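Local coordinates for protein 3,4-dihydroxybenzoate decarboxylase (Enterobacter cloacae, PDB 5NY5) that decarboxylates 3,4-dihydroxybenzoate and can carboxylate catechols at the para position, using prenylated FMN and probably manganese as a UbiD-family enzyme, at residues P334-I339 with V354-A359; G361-G366 with A390-L395. One frame throughout, in Å; residues are numbered along the deposited sequence.

Contact 1: residues P334-I339 with V354-A359; sequences PTEASI and VYAHTA
E336 reaches from the middle of helix 324-346 to the backbone of strand 351-356, where its carboxylate accepts a hydrogen bond from the amide of A356. The A356 N to E336 OE2 distance is 3.0 Å and the bond is nearly straight (166° at the hydrogen). The amide approaches the anti side of OE2, 28° out of the carboxylate plane. CG sits beside the residue's own backbone N and anti to the carbonyl carbon (chi1 -58°); the extended chain then carries CD past the strand, 3.4 Å from V354 O. OE2 also meets the Y355 ring at the edge near the ring plane, 3.5 Å from CD1.

V354 turns its two methyls to the helix. Its CG1 lies between the backbone N and the carbonyl carbon, comes within 3.5 Å of E336 O and touches E336 CB. The other methyl, CG2, packs at 4.1 Å against CG2 of I339, one turn along the helix. A356 adds the third patch: its CB rests against T335 CB at 4.0 Å and lies near E336 CG and OE2.

Segments 334-339 and 354-356 run roughly antiparallel, their axes 7.5 Å apart at closest approach. Within the sheet, outermost strand 351-356 pairs with strand 365-370, Y355 with I367 through the backbone.

OE2 is gripped twice, by the A356 amide and by a salt bridge to R79. E336 OE1 lies 3.5 Å from V354 O, two acceptors with no bond between them, and is hydrogen-bonded elsewhere. The guanidinium probably favours an ionised carboxylate, so one buried charge ties helix, strand and R79 together.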
loop_
_atom_site.group_PDB
_atom_site.type_symbol
_atom_site.label_atom_id
_atom_site.label_comp_id
_atom_site.label_asym_id
_atom_site.label_seq_id
_atom_site.Cartn_x
_atom_site.Cartn_y
_atom_site.Cartn_z
ATOM N N PRO A 334 -33.611 10.196 8.821
ATOM C CA PRO A 334 -33.328 10.944 7.586
ATOM C C PRO A 334 -32.141 10.392 6.819
ATOM O O PRO A 334 -32.174 10.344 5.584
ATOM C CB PRO A 334 -33.061 12.368 8.092
ATOM C CG PRO A 334 -33.740 12.442 9.398
ATOM C CD PRO A 334 -33.610 11.080 9.998
ATOM N N THR A 335 -31.091 9.971 7.527
ATOM C CA THR A 335 -29.912 9.428 6.861
ATOM C C THR A 335 -30.268 8.204 6.030
ATOM O O THR A 335 -29.936 8.128 4.842
ATOM C CB THR A 335 -28.844 9.078 7.897
ATOM O OG1 THR A 335 -28.568 10.227 8.706
ATOM C CG2 THR A 335 -27.566 8.630 7.211
ATOM N N GLU A 336 -30.960 7.240 6.637
ATOM C CA GLU A 336 -31.324 6.023 5.920
ATOM C C GLU A 336 -32.246 6.321 4.748
ATOM O O GLU A 336 -32.100 5.734 3.670
ATOM C CB GLU A 336 -31.991 5.038 6.876
ATOM C CG GLU A 336 -31.135 4.665 8.065
ATOM C CD GLU A 336 -31.920 3.961 9.145
ATOM O OE1 GLU A 336 -33.094 3.610 8.897
ATOM O OE2 GLU A 336 -31.367 3.760 10.247
ATOM N N ALA A 337 -33.200 7.233 4.938
ATOM C CA ALA A 337 -34.186 7.505 3.899
ATOM C C ALA A 337 -33.528 8.069 2.646
ATOM O O ALA A 337 -33.793 7.608 1.530
ATOM C CB ALA A 337 -35.250 8.464 4.429
ATOM N N SER A 338 -32.662 9.070 2.811
ATOM C CA SER A 338 -32.014 9.678 1.654
ATOM C C SER A 338 -31.045 8.707 0.988
ATOM O O SER A 338 -30.930 8.685 -0.242
ATOM C CB SER A 338 -31.301 10.963 2.067
ATOM O OG SER A 338 -30.387 10.723 3.119
ATOM N N ILE A 339 -30.345 7.892 1.781
ATOM C CA ILE A 339 -29.464 6.879 1.208
ATOM C C ILE A 339 -30.273 5.846 0.437
ATOM O O ILE A 339 -29.870 5.399 -0.642
ATOM C CB ILE A 339 -28.613 6.224 2.311
ATOM C CG1 ILE A 339 -27.605 7.222 2.876
ATOM C CG2 ILE A 339 -27.903 4.986 1.785
ATOM C CD1 ILE A 339 -26.816 6.677 4.041
ATOM N N VAL A 354 -31.007 -0.328 4.993
ATOM C CA VAL A 354 -29.864 0.475 5.409
ATOM C C VAL A 354 -30.088 0.902 6.851
ATOM O O VAL A 354 -31.209 1.226 7.249
ATOM C CB VAL A 354 -29.651 1.685 4.468
ATOM C CG1 VAL A 354 -30.951 2.436 4.260
ATOM C CG2 VAL A 354 -28.575 2.618 5.008
ATOM N N TYR A 355 -29.018 0.881 7.640
ATOM C CA TYR A 355 -29.070 1.230 9.053
ATOM C C TYR A 355 -28.019 2.294 9.325
ATOM O O TYR A 355 -26.829 2.066 9.094
ATOM C CB TYR A 355 -28.836 -0.007 9.932
ATOM C CG TYR A 355 -28.823 0.250 11.427
ATOM C CD1 TYR A 355 -29.464 1.352 11.978
ATOM C CD2 TYR A 355 -28.167 -0.618 12.288
ATOM C CE1 TYR A 355 -29.448 1.583 13.337
ATOM C CE2 TYR A 355 -28.150 -0.396 13.651
ATOM C CZ TYR A 355 -28.792 0.706 14.170
ATOM O OH TYR A 355 -28.775 0.933 15.524
ATOM N N ALA A 356 -28.462 3.455 9.798
ATOM C CA ALA A 356 -27.554 4.480 10.305
ATOM C C ALA A 356 -27.221 4.092 11.737
ATOM O O ALA A 356 -27.881 4.508 12.689
ATOM C CB ALA A 356 -28.182 5.865 10.216
ATOM N N HIS A 357 -26.175 3.279 11.880
ATOM C CA HIS A 357 -25.921 2.569 13.125
ATOM C C HIS A 357 -25.833 3.523 14.309
ATOM O O HIS A 357 -25.294 4.628 14.204
ATOM C CB HIS A 357 -24.633 1.759 13.010
ATOM C CG HIS A 357 -24.529 0.649 14.006
ATOM N ND1 HIS A 357 -24.367 0.873 15.355
ATOM C CD2 HIS A 357 -24.566 -0.694 13.849
ATOM C CE1 HIS A 357 -24.311 -0.285 15.988
ATOM N NE2 HIS A 357 -24.429 -1.251 15.096
ATOM N N THR A 358 -26.376 3.082 15.446
ATOM C CA THR A 358 -26.402 3.911 16.642
ATOM C C THR A 358 -25.010 4.163 17.201
ATOM O O THR A 358 -24.820 5.129 17.946
ATOM C CB THR A 358 -27.294 3.264 17.708
ATOM O OG1 THR A 358 -27.361 4.109 18.862
ATOM C CG2 THR A 358 -26.746 1.910 18.113
ATOM N N ALA A 359 -24.032 3.323 16.858
ATOM C CA ALA A 359 -22.659 3.587 17.265
ATOM C C ALA A 359 -22.086 4.807 16.562
ATOM O O ALA A 359 -21.156 5.431 17.082
ATOM C CB ALA A 359 -21.783 2.366 17.001
#

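Contact 2: residues G361-G366 with A390-L395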
loop_
_atom_site.group_PDB
_atom_site.type_symbol
_atom_site.label_atom_id
_atom_site.label_comp_id
_atom_site.label_asym_id
_atom_site.label_seq_id
_atom_site.Cartn_x
_atom_site.Cartn_y
_atom_site.Cartn_z
ATOM N N GLY A 361 -24.020 7.410 16.065
ATOM C CA GLY A 361 -24.971 8.454 16.383
ATOM C C GLY A 361 -26.024 8.680 15.326
ATOM O O GLY A 361 -26.695 9.712 15.346
ATOM N N GLY A 362 -26.195 7.735 14.405
ATOM C CA GLY A 362 -27.069 7.926 13.270
ATOM C C GLY A 362 -26.467 8.707 12.125
ATOM O O GLY A 362 -27.182 9.017 11.166
ATOM N N LYS A 363 -25.179 9.031 12.185
ATOM C CA LYS A 363 -24.554 9.847 11.148
ATOM C C LYS A 363 -23.237 9.285 10.633
ATOM O O LYS A 363 -22.984 9.347 9.430
ATOM C CB LYS A 363 -24.338 11.280 11.673
ATOM C CG LYS A 363 -25.623 12.015 12.026
ATOM C CD LYS A 363 -25.356 13.283 12.824
ATOM C CE LYS A 363 -24.801 14.393 11.950
ATOM N NZ LYS A 363 -25.782 14.832 10.920
ATOM N N PHE A 364 -22.397 8.728 11.502
ATOM C CA PHE A 364 -21.030 8.394 11.113
ATOM C C PHE A 364 -20.886 7.015 10.480
ATOM O O PHE A 364 -20.025 6.831 9.616
ATOM C CB PHE A 364 -20.097 8.486 12.322
ATOM C CG PHE A 364 -19.857 9.888 12.804
ATOM C CD1 PHE A 364 -20.331 10.975 12.093
ATOM C CD2 PHE A 364 -19.145 10.119 13.968
ATOM C CE1 PHE A 364 -20.106 12.266 12.537
ATOM C CE2 PHE A 364 -18.916 11.405 14.415
ATOM C CZ PHE A 364 -19.395 12.480 13.697
ATOM N N LEU A 365 -21.696 6.041 10.883
ATOM C CA LEU A 365 -21.552 4.664 10.428
ATOM C C LEU A 365 -22.799 4.232 9.675
ATOM O O LEU A 365 -23.912 4.337 10.197
ATOM C CB LEU A 365 -21.289 3.723 11.608
ATOM C CG LEU A 365 -21.219 2.228 11.298
ATOM C CD1 LEU A 365 -20.254 1.955 10.163
ATOM C CD2 LEU A 365 -20.812 1.446 12.540
ATOM N N GLY A 366 -22.606 3.740 8.455
ATOM C CA GLY A 366 -23.703 3.257 7.646
ATOM C C GLY A 366 -23.582 1.788 7.304
ATOM O O GLY A 366 -22.534 1.332 6.840
ATOM N N ALA A 390 -21.644 9.726 -1.059
ATOM C CA ALA A 390 -21.951 10.952 -1.782
ATOM C C ALA A 390 -23.226 11.603 -1.265
ATOM O O ALA A 390 -23.330 12.834 -1.251
ATOM C CB ALA A 390 -22.072 10.657 -3.275
ATOM N N THR A 391 -24.195 10.796 -0.828
ATOM C CA THR A 391 -25.474 11.316 -0.357
ATOM C C THR A 391 -25.357 11.961 1.018
ATOM O O THR A 391 -25.915 13.038 1.248
ATOM C CB THR A 391 -26.511 10.194 -0.325
ATOM O OG1 THR A 391 -26.571 9.564 -1.610
ATOM C CG2 THR A 391 -27.877 10.740 0.023
ATOM N N TYR A 392 -24.649 11.323 1.943
ATOM C CA TYR A 392 -24.519 11.813 3.313
ATOM C C TYR A 392 -23.034 12.014 3.595
ATOM O O TYR A 392 -22.342 11.091 4.028
ATOM C CB TYR A 392 -25.167 10.845 4.301
ATOM C CG TYR A 392 -25.566 11.485 5.608
ATOM C CD1 TYR A 392 -26.770 12.165 5.728
ATOM C CD2 TYR A 392 -24.741 11.408 6.723
ATOM C CE1 TYR A 392 -27.141 12.753 6.923
ATOM C CE2 TYR A 392 -25.103 11.992 7.920
ATOM C CZ TYR A 392 -26.301 12.664 8.016
ATOM O OH TYR A 392 -26.663 13.247 9.207
ATOM N N SER A 393 -22.548 13.234 3.358
ATOM C CA SER A 393 -21.114 13.492 3.423
ATOM C C SER A 393 -20.556 13.383 4.834
ATOM O O SER A 393 -19.337 13.269 4.995
ATOM C CB SER A 393 -20.801 14.875 2.845
ATOM O OG SER A 393 -21.435 15.899 3.585
ATOM N N GLU A 394 -21.406 13.412 5.857
ATOM C CA GLU A 394 -20.927 13.263 7.224
ATOM C C GLU A 394 -20.732 11.807 7.625
ATOM O O GLU A 394 -20.304 11.545 8.752
ATOM C CB GLU A 394 -21.882 13.961 8.190
ATOM C CG GLU A 394 -21.775 15.476 8.130
ATOM C CD GLU A 394 -22.954 16.180 8.766
ATOM O OE1 GLU A 394 -23.981 15.517 9.013
ATOM O OE2 GLU A 394 -22.854 17.399 9.014
ATOM N N LEU A 395 -21.033 10.865 6.738
ATOM C CA LEU A 395 -20.682 9.476 6.972
ATOM C C LEU A 395 -19.168 9.303 6.966
ATOM O O LEU A 395 -18.444 10.005 6.257
ATOM C CB LEU A 395 -21.302 8.580 5.905
ATOM C CG LEU A 395 -22.741 8.130 6.125
ATOM C CD1 LEU A 395 -23.334 7.634 4.825
ATOM C CD2 LEU A 395 -22.773 7.038 7.179
#
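K363 folds its amine back between Y392 and E394, which lie on the turn that follows helix 380-391. The lysine chain bends at its last two torsions (chi3 75°, chi4 64°), bringing NZ to the end of the tyrosine instead of over its ring. NZ stands at the ring edge, near the plane, and bonds to Y392 OH over 2.5 Å, a length too short to be taken literally. The two side chains cross at a slant, and K363 CB and CG pass close to the rim atom CE2 and the hydroxyl.

K363 and E394 lie alongside, pointing the same way. Their salt bridge joins NZ to OE1 at 2.7 Å; the amine meets the syn side of the carboxylate oxygen, 27° out of its plane. Y392 to L395 form a type I beta turn, closed by a bond from L395 N to Y392 O; the turn carries both partners of the lysine, Y392 and E394.

L395 packs instead on the backbone of 363-366. Its CD2 methyl sits 3.2 Å from K363 O and 3.5 Å from G366 N, while L395 CA approaches K363 O in a CA-H...O contact. CB of F364 points away from 390-395, yet ring atom CD1 lies 3.4 Å from E394 O; the ring also meets F290 and H436 edge-to-face. T418 of a second subunit packs on F364 too.

G366 then pairs through its backbone with N397 and I399 on the parallel strand 397-401. The contact thus belongs to a beta-alpha-beta unit, strand 365-370, helix 380-391 and strand 397-401, where the turn leaving the helix meets the loop leading into the first strand.

Overall arrangement
The centres of contacts 1 and 2 are about 7 Å apart, and they touch in two ways: through the pairing of antiparallel strands 351-356 and 365-370, and through T335 on the helix. H357 N probably bonds to L365 O at 3.0 Å. T335 OG1 lies within bonding distance of both A331 O and G362 O (3.1 Å to the latter), its one proton shared between them or serving one; it also packs on Y392. Both contacts lie about a shell away from residues that bind prenylated FMN, which is absent from this chain: the side chain of E336 is about 8 Å from that of F222, and the side chain of Y392 about 9 Å from that of E223.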